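Local structure of 2-hydroxy-3-oxopropionate reductase (Polaromonas sp. JS666, 4DLL) at residues G117-D122 and P170-R175; E130-A135 and A276-F281; V206-G211 and G287-L292. The protein probably catalyses the NAD(P)H-dependent reduction of 2-hydroxy-3-oxopropionate (tartronate semialdehyde) to glycerate, and the reverse oxidation. One frame throughout, in Å; residues are numbered along the deposited sequence.

Contact 1 of 3, residues G117-D122 and P170-R175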
ATOM      1  N   GLY A 117       1.261  39.994  11.004  1.00 42.38           N
ATOM      2  CA  GLY A 117       2.254  39.288  10.156  1.00 40.63           C
ATOM      3  C   GLY A 117       2.588  37.841  10.560  1.00 38.72           C
ATOM      4  O   GLY A 117       3.273  37.138   9.841  1.00 38.67           O
ATOM      5  N   SER A 118       2.114  37.392  11.706  1.00 36.96           N
ATOM      6  CA  SER A 118       2.500  36.097  12.194  1.00 36.46           C
ATOM      7  C   SER A 118       1.706  35.027  11.422  1.00 36.16           C
ATOM      8  O   SER A 118       0.661  35.319  10.827  1.00 36.71           O
ATOM      9  CB  SER A 118       2.230  36.003  13.715  1.00 35.56           C
ATOM     10  OG  SER A 118       0.833  36.160  13.986  1.00 33.60           O
ATOM     11  N   LEU A 119       2.155  33.791  11.514  1.00 35.29           N
ATOM     12  CA  LEU A 119       1.520  32.678  10.836  1.00 35.40           C
ATOM     13  C   LEU A 119       1.126  31.604  11.847  1.00 33.93           C
ATOM     14  O   LEU A 119       1.875  31.345  12.777  1.00 32.96           O
ATOM     15  CB  LEU A 119       2.498  32.033   9.830  1.00 35.74           C
ATOM     16  CG  LEU A 119       2.332  32.419   8.359  1.00 40.07           C
ATOM     17  CD1 LEU A 119       2.907  33.847   8.104  1.00 43.85           C
ATOM     18  CD2 LEU A 119       2.933  31.394   7.412  1.00 39.38           C
ATOM     19  N   PHE A 120      -0.023  30.971  11.609  1.00 32.14           N
ATOM     20  CA  PHE A 120      -0.490  29.871  12.392  1.00 31.56           C
ATOM     21  C   PHE A 120      -0.509  28.614  11.534  1.00 31.91           C
ATOM     22  O   PHE A 120      -1.144  28.595  10.521  1.00 32.66           O
ATOM     23  CB  PHE A 120      -1.870  30.175  12.939  1.00 31.19           C
ATOM     24  CG  PHE A 120      -2.481  29.070  13.764  1.00 30.23           C
ATOM     25  CD1 PHE A 120      -3.275  28.096  13.161  1.00 31.94           C
ATOM     26  CD2 PHE A 120      -2.353  29.061  15.139  1.00 33.54           C
ATOM     27  CE1 PHE A 120      -3.910  27.067  13.901  1.00 28.47           C
ATOM     28  CE2 PHE A 120      -2.968  28.046  15.916  1.00 35.35           C
ATOM     29  CZ  PHE A 120      -3.754  27.038  15.283  1.00 31.54           C
ATOM     30  N   LEU A 121       0.222  27.588  11.965  1.00 32.09           N
ATOM     31  CA  LEU A 121       0.358  26.312  11.267  1.00 33.57           C
ATOM     32  C   LEU A 121      -0.441  25.307  12.044  1.00 33.72           C
ATOM     33  O   LEU A 121      -0.070  24.992  13.179  1.00 34.90           O
ATOM     34  CB  LEU A 121       1.833  25.872  11.220  1.00 32.06           C
ATOM     35  CG  LEU A 121       2.605  26.155   9.916  1.00 35.79           C
ATOM     36  CD1 LEU A 121       2.418  27.543   9.394  1.00 38.59           C
ATOM     37  CD2 LEU A 121       4.081  25.861  10.039  1.00 35.00           C
ATOM     38  N   ASP A 122      -1.531  24.813  11.458  1.00 35.02           N
ATOM     39  CA  ASP A 122      -2.274  23.735  12.087  1.00 36.81           C
ATOM     40  C   ASP A 122      -1.890  22.372  11.552  1.00 36.80           C
ATOM     41  O   ASP A 122      -2.114  22.054  10.387  1.00 35.12           O
ATOM     42  CB  ASP A 122      -3.791  23.935  12.073  1.00 37.10           C
ATOM     43  CG  ASP A 122      -4.468  23.128  13.197  1.00 43.58           C
ATOM     44  OD1 ASP A 122      -3.849  22.111  13.656  1.00 46.64           O
ATOM     45  OD2 ASP A 122      -5.581  23.516  13.661  1.00 48.93           O
ATOM     46  N   PRO A 170      -0.142  30.730  -1.597  1.00 31.08           N
ATOM     47  CA  PRO A 170       1.258  30.432  -1.943  1.00 30.85           C
ATOM     48  C   PRO A 170       2.255  31.268  -1.147  1.00 30.77           C
ATOM     49  O   PRO A 170       3.178  30.711  -0.585  1.00 30.96           O
ATOM     50  CB  PRO A 170       1.333  30.728  -3.447  1.00 30.36           C
ATOM     51  CG  PRO A 170      -0.004  30.509  -3.918  1.00 31.90           C
ATOM     52  CD  PRO A 170      -0.903  31.073  -2.803  1.00 31.78           C
ATOM     53  N   ALA A 171       2.029  32.576  -1.040  1.00 31.82           N
ATOM     54  CA  ALA A 171       2.893  33.461  -0.241  1.00 32.97           C
ATOM     55  C   ALA A 171       3.070  33.017   1.205  1.00 33.39           C
ATOM     56  O   ALA A 171       4.164  33.077   1.720  1.00 33.79           O
ATOM     57  CB  ALA A 171       2.381  34.895  -0.284  1.00 32.96           C
ATOM     58  N   ASP A 172       1.997  32.561   1.857  1.00 33.65           N
ATOM     59  CA  ASP A 172       2.099  32.097   3.232  1.00 34.15           C
ATOM     60  C   ASP A 172       2.924  30.788   3.275  1.00 33.93           C
ATOM     61  O   ASP A 172       3.802  30.610   4.145  1.00 32.76           O
ATOM     62  CB  ASP A 172       0.690  31.903   3.824  1.00 35.38           C
ATOM     63  CG  ASP A 172      -0.034  33.227   4.083  1.00 38.66           C
ATOM     64  OD1 ASP A 172       0.642  34.210   4.437  1.00 45.31           O
ATOM     65  OD2 ASP A 172      -1.281  33.292   3.984  1.00 45.07           O
ATOM     66  N   PHE A 173       2.653  29.886   2.309  1.00 32.46           N
ATOM     67  CA  PHE A 173       3.363  28.642   2.227  1.00 30.61           C
ATOM     68  C   PHE A 173       4.842  28.904   1.994  1.00 30.94           C
ATOM     69  O   PHE A 173       5.660  28.239   2.618  1.00 29.04           O
ATOM     70  CB  PHE A 173       2.791  27.736   1.111  1.00 31.19           C
ATOM     71  CG  PHE A 173       3.607  26.494   0.857  1.00 28.63           C
ATOM     72  CD1 PHE A 173       3.445  25.356   1.688  1.00 25.14           C
ATOM     73  CD2 PHE A 173       4.541  26.459  -0.200  1.00 26.93           C
ATOM     74  CE1 PHE A 173       4.168  24.193   1.493  1.00 24.06           C
ATOM     75  CE2 PHE A 173       5.316  25.291  -0.428  1.00 24.94           C
ATOM     76  CZ  PHE A 173       5.134  24.144   0.409  1.00 26.63           C
ATOM     77  N   GLU A 174       5.199  29.847   1.108  1.00 30.88           N
ATOM     78  CA  GLU A 174       6.636  30.171   1.006  1.00 32.56           C
ATOM     79  C   GLU A 174       7.177  30.745   2.316  1.00 31.11           C
ATOM     80  O   GLU A 174       8.244  30.386   2.777  1.00 30.69           O
ATOM     81  CB  GLU A 174       6.923  31.101  -0.173  1.00 32.78           C
ATOM     82  CG  GLU A 174       6.562  30.440  -1.467  1.00 39.36           C
ATOM     83  CD  GLU A 174       7.524  29.319  -1.785  1.00 47.00           C
ATOM     84  OE1 GLU A 174       8.749  29.596  -1.717  1.00 51.14           O
ATOM     85  OE2 GLU A 174       7.079  28.167  -2.090  1.00 48.40           O
ATOM     86  N   ARG A 175       6.434  31.625   2.947  1.00 31.23           N
ATOM     87  CA  ARG A 175       6.883  32.074   4.250  1.00 32.90           C
ATOM     88  C   ARG A 175       7.192  30.903   5.183  1.00 32.37           C
ATOM     89  O   ARG A 175       8.134  30.978   5.983  1.00 33.68           O
ATOM     90  CB  ARG A 175       5.888  33.036   4.876  1.00 33.72           C
ATOM     91  CG  ARG A 175       5.998  34.415   4.294  1.00 38.67           C
ATOM     92  CD  ARG A 175       4.996  35.418   4.852  1.00 45.63           C
ATOM     93  NE  ARG A 175       5.582  36.752   4.696  1.00 56.15           N
ATOM     94  CZ  ARG A 175       6.253  37.410   5.653  1.00 60.07           C
ATOM     95  NH1 ARG A 175       6.394  36.866   6.863  1.00 62.15           N
ATOM     96  NH2 ARG A 175       6.771  38.622   5.412  1.00 60.51           N
TER
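Leu-119 carries the apolar part of this contact, sending its two methyls to separate places on helix 170-183. CD2 stops over the backbone of Asp-172, 3.5 Å from its carbonyl O, with Asp-172 CB next at 4.3 Å from the same methyl. CD1, the second branch, meets the aliphatic part of Arg-175, its distance to Arg-175 CD being 4.2 Å. The two side chains cross at about a right angle, so a branch tip meets a methylene rather than one chain running alongside the other. CG of Arg-175 lies beside the backbone N (chi1 -78°), and the chain then extends as far as NE, carrying the methylenes past Leu-119.

This is strand-to-helix packing in the Rossmann-type nucleotide-binding domain. Strand 119-122 runs inside the sheet between strands 90-93 and 144-151, while helix 170-183 is the helical link of a beta-alpha-beta crossover from strand 162-167 to the parallel strand 184-190. The CA atoms of Leu-119 and Asp-172 are 7.6 Å apart.

Polar groups approach at the margin without bonding across it. Arg-175 NH1 stays 4.3 Å from Gly-117 O, and the carbonyl reaches the guanidinium obliquely. The Asp-172 carbonyl under the leucine methyl accepts a hydrogen bond from Ser-176 OG, one turn on along the helix, and Leu-119 touches that serine too.

Contact 2 of 3, residues E130-A135 and A276-F281; sequences EARDHA and AQEIGF
Arg-132 NH2 donates to Glu-278 OE2 over 3.1 Å in a salt bridge, and these two residues are the only pair to come within 4.5 Å across the two segments. The N-H...O angle of 140° shows a bent bond. The carboxylate oxygen is met on its syn side, yet the donor stands clear of the carboxylate plane, while OE2 sits at the guanidinium edge and is tilted somewhat from that plane. With the two flat groups 80° apart, the geometry is that of a single-point grip; a paired, coplanar bidentate bridge would need them nearly parallel.

The side chains come from opposite directions. Glu-278 has CG anti to its backbone N (chi1 177°) and bends at chi2; Arg-132 leaves helix 128-140 toward it and bends at chi3, which turns the guanidinium to present NH2.

Past Glu-278 the chain turns out of the helix through Gly-280, which is left-handed (positive phi), and Phe-281 N bonds to Ala-276 O at 2.9 Å, a Schellman-like 6→1 closure of the helix end. Ala-276, Ile-279 and Phe-281 pack on Phe-219, Gly-223 and Lys-222 of the second subunit.

The bridge joins helix 128-140 of the nucleotide-binding domain to helix 262-278 of the helical C-terminal domain. Because both residues are exposed and share a single bent bond, solvent probably screens the attraction considerably, and the link should be adaptable rather than rigid.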
ATOM      1  N   GLU A 130     -13.434  22.761   9.316  1.00 34.75           N
ATOM      2  CA  GLU A 130     -12.827  23.449  10.443  1.00 35.68           C
ATOM      3  C   GLU A 130     -11.593  24.271  10.080  1.00 35.15           C
ATOM      4  O   GLU A 130     -11.438  25.399  10.572  1.00 33.89           O
ATOM      5  CB  GLU A 130     -12.476  22.456  11.540  1.00 36.75           C
ATOM      6  CG  GLU A 130     -13.639  22.132  12.473  1.00 41.47           C
ATOM      7  CD  GLU A 130     -13.366  20.909  13.331  1.00 46.17           C
ATOM      8  OE1 GLU A 130     -12.882  19.883  12.808  1.00 51.47           O
ATOM      9  OE2 GLU A 130     -13.646  20.967  14.538  1.00 50.93           O
ATOM     10  N   ALA A 131     -10.714  23.706   9.238  1.00 34.46           N
ATOM     11  CA  ALA A 131      -9.540  24.471   8.762  1.00 34.24           C
ATOM     12  C   ALA A 131      -9.985  25.744   8.048  1.00 33.53           C
ATOM     13  O   ALA A 131      -9.391  26.793   8.305  1.00 33.67           O
ATOM     14  CB  ALA A 131      -8.613  23.628   7.853  1.00 32.85           C
ATOM     15  N   ARG A 132     -10.975  25.667   7.153  1.00 32.92           N
ATOM     16  CA  ARG A 132     -11.415  26.886   6.422  1.00 34.56           C
ATOM     17  C   ARG A 132     -12.018  27.968   7.357  1.00 34.34           C
ATOM     18  O   ARG A 132     -11.721  29.160   7.197  1.00 33.83           O
ATOM     19  CB  ARG A 132     -12.367  26.580   5.221  1.00 35.66           C
ATOM     20  CG  ARG A 132     -11.755  25.743   4.060  1.00 38.05           C
ATOM     21  CD  ARG A 132     -12.747  25.513   2.916  1.00 40.02           C
ATOM     22  NE  ARG A 132     -14.006  24.933   3.389  1.00 40.39           N
ATOM     23  CZ  ARG A 132     -14.314  23.623   3.426  1.00 41.19           C
ATOM     24  NH1 ARG A 132     -13.463  22.684   2.996  1.00 35.06           N
ATOM     25  NH2 ARG A 132     -15.522  23.251   3.890  1.00 39.64           N
ATOM     26  N   ASP A 133     -12.857  27.523   8.304  1.00 34.19           N
ATOM     27  CA  ASP A 133     -13.420  28.317   9.406  1.00 34.84           C
ATOM     28  C   ASP A 133     -12.346  29.020  10.264  1.00 34.60           C
ATOM     29  O   ASP A 133     -12.415  30.239  10.522  1.00 32.76           O
ATOM     30  CB  ASP A 133     -14.342  27.396  10.224  1.00 35.95           C
ATOM     31  CG  ASP A 133     -14.970  28.053  11.462  1.00 40.80           C
ATOM     32  OD1 ASP A 133     -15.416  29.226  11.395  1.00 43.93           O
ATOM     33  OD2 ASP A 133     -15.088  27.353  12.515  1.00 45.23           O
ATOM     34  N   HIS A 134     -11.322  28.279  10.690  1.00 35.35           N
ATOM     35  CA  HIS A 134     -10.199  28.873  11.451  1.00 34.34           C
ATOM     36  C   HIS A 134      -9.377  29.824  10.605  1.00 33.02           C
ATOM     37  O   HIS A 134      -8.963  30.879  11.064  1.00 31.58           O
ATOM     38  CB  HIS A 134      -9.293  27.784  12.057  1.00 35.18           C
ATOM     39  CG  HIS A 134      -9.996  26.920  13.029  1.00 33.93           C
ATOM     40  ND1 HIS A 134      -9.433  25.782  13.549  1.00 35.52           N
ATOM     41  CD2 HIS A 134     -11.253  26.989  13.538  1.00 38.04           C
ATOM     42  CE1 HIS A 134     -10.297  25.191  14.357  1.00 35.53           C
ATOM     43  NE2 HIS A 134     -11.409  25.900  14.373  1.00 37.93           N
ATOM     44  N   ALA A 135      -9.174  29.470   9.355  1.00 33.07           N
ATOM     45  CA  ALA A 135      -8.482  30.349   8.424  1.00 33.05           C
ATOM     46  C   ALA A 135      -9.257  31.690   8.218  1.00 35.10           C
ATOM     47  O   ALA A 135      -8.636  32.769   8.164  1.00 33.79           O
ATOM     48  CB  ALA A 135      -8.312  29.617   7.123  1.00 33.01           C
ATOM     49  N   ALA A 276     -16.855  13.501   3.087  1.00 28.41           N
ATOM     50  CA  ALA A 276     -17.472  13.011   1.819  1.00 29.33           C
ATOM     51  C   ALA A 276     -18.963  13.460   1.664  1.00 30.32           C
ATOM     52  O   ALA A 276     -19.367  13.850   0.579  1.00 29.48           O
ATOM     53  CB  ALA A 276     -17.330  11.555   1.668  1.00 28.54           C
ATOM     54  N   GLN A 277     -19.762  13.442   2.746  1.00 31.02           N
ATOM     55  CA  GLN A 277     -21.153  13.714   2.539  1.00 33.01           C
ATOM     56  C   GLN A 277     -21.385  15.186   2.301  1.00 34.03           C
ATOM     57  O   GLN A 277     -22.352  15.552   1.629  1.00 34.74           O
ATOM     58  CB  GLN A 277     -22.080  13.091   3.628  1.00 33.51           C
ATOM     59  CG  GLN A 277     -22.383  13.910   4.781  1.00 36.01           C
ATOM     60  CD  GLN A 277     -23.345  15.066   4.518  1.00 34.14           C
ATOM     61  OE1 GLN A 277     -24.538  14.886   4.275  1.00 41.68           O
ATOM     62  NE2 GLN A 277     -22.841  16.241   4.633  1.00 29.87           N
ATOM     63  N   GLU A 278     -20.484  16.021   2.832  1.00 35.08           N
ATOM     64  CA  GLU A 278     -20.491  17.449   2.588  1.00 36.30           C
ATOM     65  C   GLU A 278     -20.041  17.839   1.172  1.00 36.14           C
ATOM     66  O   GLU A 278     -20.601  18.783   0.577  1.00 37.88           O
ATOM     67  CB  GLU A 278     -19.661  18.163   3.663  1.00 37.51           C
ATOM     68  CG  GLU A 278     -19.515  19.695   3.510  1.00 41.27           C
ATOM     69  CD  GLU A 278     -18.124  20.160   3.996  1.00 50.27           C
ATOM     70  OE1 GLU A 278     -17.732  19.756   5.131  1.00 52.45           O
ATOM     71  OE2 GLU A 278     -17.421  20.881   3.230  1.00 51.80           O
ATOM     72  N   ILE A 279     -19.068  17.152   0.604  1.00 34.97           N
ATOM     73  CA  ILE A 279     -18.640  17.483  -0.801  1.00 34.29           C
ATOM     74  C   ILE A 279     -19.396  16.670  -1.868  1.00 34.57           C
ATOM     75  O   ILE A 279     -19.040  16.675  -3.075  1.00 34.20           O
ATOM     76  CB  ILE A 279     -17.097  17.298  -0.995  1.00 33.55           C
ATOM     77  CG1 ILE A 279     -16.735  15.808  -0.819  1.00 32.10           C
ATOM     78  CG2 ILE A 279     -16.351  18.294  -0.001  1.00 31.92           C
ATOM     79  CD1 ILE A 279     -15.279  15.347  -1.100  1.00 36.31           C
ATOM     80  N   GLY A 280     -20.430  15.956  -1.431  1.00 34.11           N
ATOM     81  CA  GLY A 280     -21.142  15.092  -2.361  1.00 34.77           C
ATOM     82  C   GLY A 280     -20.359  13.920  -2.966  1.00 35.98           C
ATOM     83  O   GLY A 280     -20.398  13.737  -4.176  1.00 36.74           O
ATOM     84  N   PHE A 281     -19.666  13.107  -2.164  1.00 35.98           N
ATOM     85  CA  PHE A 281     -18.820  12.014  -2.725  1.00 35.55           C
ATOM     86  C   PHE A 281     -19.268  10.748  -2.086  1.00 36.24           C
ATOM     87  O   PHE A 281     -19.495  10.703  -0.868  1.00 36.50           O
ATOM     88  CB  PHE A 281     -17.311  12.225  -2.415  1.00 35.43           C
ATOM     89  CG  PHE A 281     -16.382  11.172  -3.014  1.00 31.73           C
ATOM     90  CD1 PHE A 281     -15.970  11.247  -4.355  1.00 30.99           C
ATOM     91  CD2 PHE A 281     -15.856  10.171  -2.228  1.00 30.58           C
ATOM     92  CE1 PHE A 281     -15.122  10.285  -4.907  1.00 26.06           C
ATOM     93  CE2 PHE A 281     -14.997   9.196  -2.757  1.00 29.47           C
ATOM     94  CZ  PHE A 281     -14.597   9.277  -4.126  1.00 28.17           C
TER

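Contact 3 of 3, residues V206-G211 and G287-L292; sequences VGITIG and GLFEQL
The Phe-289 ring lies with one face against Ile-208 and an edge against Gly-211. Over the face, Ile-208 CA stands 3.8 Å from the ring centroid and 14° off the ring normal, a CH-pi contact displaced somewhat toward the rim. Ile-208 CG1 covers the same face nearer the ring's root, 3.7 Å from Phe-289 CD1, and Ile-208 CG2 comes within 3.6 Å of Phe-289 CE1. CG1 beside the backbone N (chi1 -61°) and CG2 anti to it set both branches against the ring; the two side chains cross at about a right angle.

At the edge, in the ring plane, Gly-211 CA approaches Phe-289 CE2 to 3.8 Å; with no side chain on this residue, the aromatic rim comes right up to the backbone. Gly-207 O meets the ring obliquely, 3.5 Å from Phe-289 CD2. That buried carbonyl accepts a hydrogen bond from Tyr-293 OH, one turn further along the phenylalanine's own helix.

The helix segments cross at 70° with their axes 10.1 Å apart, and every close contact between them involves Phe-289. The second subunit adds to the packing, with its Ile-208 against Ile-208 and its Ile-285 against Phe-289. In the all-helical C-terminal domain, helix 284-301 lies across the long first helix, 194-222; helix 242-245 touches the latter through Val-243, and helix 262-278 reaches both, through Gln-265 on Val-206 and Met-269 on Glu-290.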
ATOM      1  N   VAL A 206      -4.172   4.545   4.418  1.00 26.42           N
ATOM      2  CA  VAL A 206      -3.532   3.775   5.481  1.00 28.50           C
ATOM      3  C   VAL A 206      -4.573   2.813   6.134  1.00 28.56           C
ATOM      4  O   VAL A 206      -4.283   1.633   6.353  1.00 29.09           O
ATOM      5  CB  VAL A 206      -2.775   4.712   6.559  1.00 28.04           C
ATOM      6  CG1 VAL A 206      -2.326   3.937   7.841  1.00 28.93           C
ATOM      7  CG2 VAL A 206      -1.614   5.425   5.956  1.00 29.27           C
ATOM      8  N   GLY A 207      -5.747   3.333   6.462  1.00 28.63           N
ATOM      9  CA  GLY A 207      -6.799   2.559   7.122  1.00 28.93           C
ATOM     10  C   GLY A 207      -7.262   1.363   6.319  1.00 29.55           C
ATOM     11  O   GLY A 207      -7.479   0.297   6.868  1.00 30.51           O
ATOM     12  N   ILE A 208      -7.398   1.508   5.014  1.00 28.85           N
ATOM     13  CA  ILE A 208      -7.761   0.362   4.179  1.00 29.04           C
ATOM     14  C   ILE A 208      -6.592  -0.647   3.976  1.00 29.60           C
ATOM     15  O   ILE A 208      -6.816  -1.859   4.000  1.00 32.02           O
ATOM     16  CB  ILE A 208      -8.319   0.871   2.824  1.00 28.81           C
ATOM     17  CG1 ILE A 208      -9.589   1.734   3.026  1.00 29.02           C
ATOM     18  CG2 ILE A 208      -8.645  -0.243   1.933  1.00 30.74           C
ATOM     19  CD1 ILE A 208      -9.863   2.731   1.831  1.00 22.38           C
ATOM     20  N   THR A 209      -5.354  -0.160   3.781  1.00 27.87           N
ATOM     21  CA  THR A 209      -4.224  -1.007   3.498  1.00 26.94           C
ATOM     22  C   THR A 209      -3.894  -1.892   4.690  1.00 25.73           C
ATOM     23  O   THR A 209      -3.600  -3.061   4.550  1.00 24.83           O
ATOM     24  CB  THR A 209      -3.003  -0.216   3.075  1.00 26.83           C
ATOM     25  OG1 THR A 209      -3.361   0.609   1.963  1.00 27.58           O
ATOM     26  CG2 THR A 209      -1.913  -1.206   2.641  1.00 27.87           C
ATOM     27  N   ILE A 210      -4.038  -1.329   5.869  1.00 26.63           N
ATOM     28  CA  ILE A 210      -3.990  -2.097   7.086  1.00 26.50           C
ATOM     29  C   ILE A 210      -4.889  -3.337   7.032  1.00 27.16           C
ATOM     30  O   ILE A 210      -4.419  -4.447   7.296  1.00 28.11           O
ATOM     31  CB  ILE A 210      -4.327  -1.174   8.280  1.00 26.49           C
ATOM     32  CG1 ILE A 210      -3.094  -0.382   8.657  1.00 25.39           C
ATOM     33  CG2 ILE A 210      -4.678  -1.948   9.528  1.00 23.38           C
ATOM     34  CD1 ILE A 210      -3.439   0.802   9.690  1.00 29.07           C
ATOM     35  N   GLY A 211      -6.155  -3.156   6.693  1.00 27.80           N
ATOM     36  CA  GLY A 211      -7.101  -4.266   6.588  1.00 29.72           C
ATOM     37  C   GLY A 211      -6.797  -5.213   5.429  1.00 30.15           C
ATOM     38  O   GLY A 211      -6.882  -6.432   5.572  1.00 31.32           O
ATOM     39  N   GLY A 287     -16.543   3.489   3.738  1.00 36.50           N
ATOM     40  CA  GLY A 287     -17.779   3.076   4.466  1.00 38.16           C
ATOM     41  C   GLY A 287     -17.634   1.699   5.116  1.00 38.92           C
ATOM     42  O   GLY A 287     -17.910   1.518   6.301  1.00 39.63           O
ATOM     43  N   LEU A 288     -17.148   0.723   4.359  1.00 40.25           N
ATOM     44  CA  LEU A 288     -16.885  -0.610   4.927  1.00 39.79           C
ATOM     45  C   LEU A 288     -15.860  -0.511   6.032  1.00 40.18           C
ATOM     46  O   LEU A 288     -16.056  -1.078   7.127  1.00 40.53           O
ATOM     47  CB  LEU A 288     -16.413  -1.602   3.857  1.00 40.36           C
ATOM     48  CG  LEU A 288     -15.815  -2.931   4.322  1.00 39.30           C
ATOM     49  CD1 LEU A 288     -16.864  -3.738   5.097  1.00 43.02           C
ATOM     50  CD2 LEU A 288     -15.296  -3.739   3.148  1.00 39.96           C
ATOM     51  N   PHE A 289     -14.772   0.220   5.782  1.00 39.40           N
ATOM     52  CA  PHE A 289     -13.724   0.353   6.839  1.00 38.62           C
ATOM     53  C   PHE A 289     -14.095   1.124   8.109  1.00 37.89           C
ATOM     54  O   PHE A 289     -13.650   0.760   9.180  1.00 38.06           O
ATOM     55  CB  PHE A 289     -12.381   0.813   6.267  1.00 36.69           C
ATOM     56  CG  PHE A 289     -11.649  -0.290   5.655  1.00 36.83           C
ATOM     57  CD1 PHE A 289     -11.981  -0.707   4.355  1.00 34.49           C
ATOM     58  CD2 PHE A 289     -10.726  -1.003   6.386  1.00 31.93           C
ATOM     59  CE1 PHE A 289     -11.374  -1.737   3.774  1.00 29.46           C
ATOM     60  CE2 PHE A 289     -10.107  -2.039   5.808  1.00 34.10           C
ATOM     61  CZ  PHE A 289     -10.409  -2.413   4.472  1.00 29.74           C
ATOM     62  N   GLU A 290     -14.937   2.146   8.006  1.00 38.49           N
ATOM     63  CA  GLU A 290     -15.464   2.765   9.213  1.00 39.65           C
ATOM     64  C   GLU A 290     -16.207   1.693  10.049  1.00 40.64           C
ATOM     65  O   GLU A 290     -15.948   1.562  11.258  1.00 40.79           O
ATOM     66  CB  GLU A 290     -16.346   3.937   8.851  1.00 39.03           C
ATOM     67  CG  GLU A 290     -16.880   4.726  10.044  1.00 42.36           C
ATOM     68  CD  GLU A 290     -18.242   4.202  10.582  1.00 44.82           C
ATOM     69  OE1 GLU A 290     -19.008   3.556   9.817  1.00 39.64           O
ATOM     70  OE2 GLU A 290     -18.524   4.457  11.779  1.00 46.39           O
ATOM     71  N   GLN A 291     -17.068   0.896   9.400  1.00 42.09           N
ATOM     72  CA  GLN A 291     -17.850  -0.163  10.105  1.00 43.69           C
ATOM     73  C   GLN A 291     -16.908  -1.109  10.802  1.00 43.38           C
ATOM     74  O   GLN A 291     -17.090  -1.433  11.968  1.00 43.64           O
ATOM     75  CB  GLN A 291     -18.718  -0.996   9.156  1.00 43.29           C
ATOM     76  CG  GLN A 291     -19.891  -0.273   8.574  1.00 48.58           C
ATOM     77  CD  GLN A 291     -20.692  -1.159   7.633  1.00 53.62           C
ATOM     78  OE1 GLN A 291     -20.347  -1.307   6.457  1.00 54.76           O
ATOM     79  NE2 GLN A 291     -21.771  -1.750   8.151  1.00 54.80           N
ATOM     80  N   LEU A 292     -15.882  -1.548  10.087  1.00 43.77           N
ATOM     81  CA  LEU A 292     -14.945  -2.513  10.664  1.00 44.18           C
ATOM     82  C   LEU A 292     -14.167  -1.949  11.828  1.00 44.44           C
ATOM     83  O   LEU A 292     -13.890  -2.658  12.800  1.00 43.90           O
ATOM     84  CB  LEU A 292     -13.977  -3.023   9.633  1.00 43.18           C
ATOM     85  CG  LEU A 292     -14.596  -3.949   8.624  1.00 44.65           C
ATOM     86  CD1 LEU A 292     -13.554  -4.091   7.509  1.00 45.60           C
ATOM     87  CD2 LEU A 292     -14.996  -5.312   9.258  1.00 43.80           C
TER

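Overall arrangement
The three contacts sample the two-domain architecture of this dehydrogenase family. Contact 1 lies within the nucleotide-binding domain and contact 3 within the helical domain, on opposite sides of the chain's centre, their centres 34 Å apart. Contact 2 ties one domain to the other: its centre is 20 Å from that of contact 1 and 21 Å from that of contact 3. Strand 119-122 is followed in the chain by helix 128-140, linking contacts 1 and 2, just as helices 262-278 and 284-301 link contacts 2 and 3. Contacts 2 and 3 both touch the second subunit. In relatives, cofactor and substrate bind in the interdomain cleft.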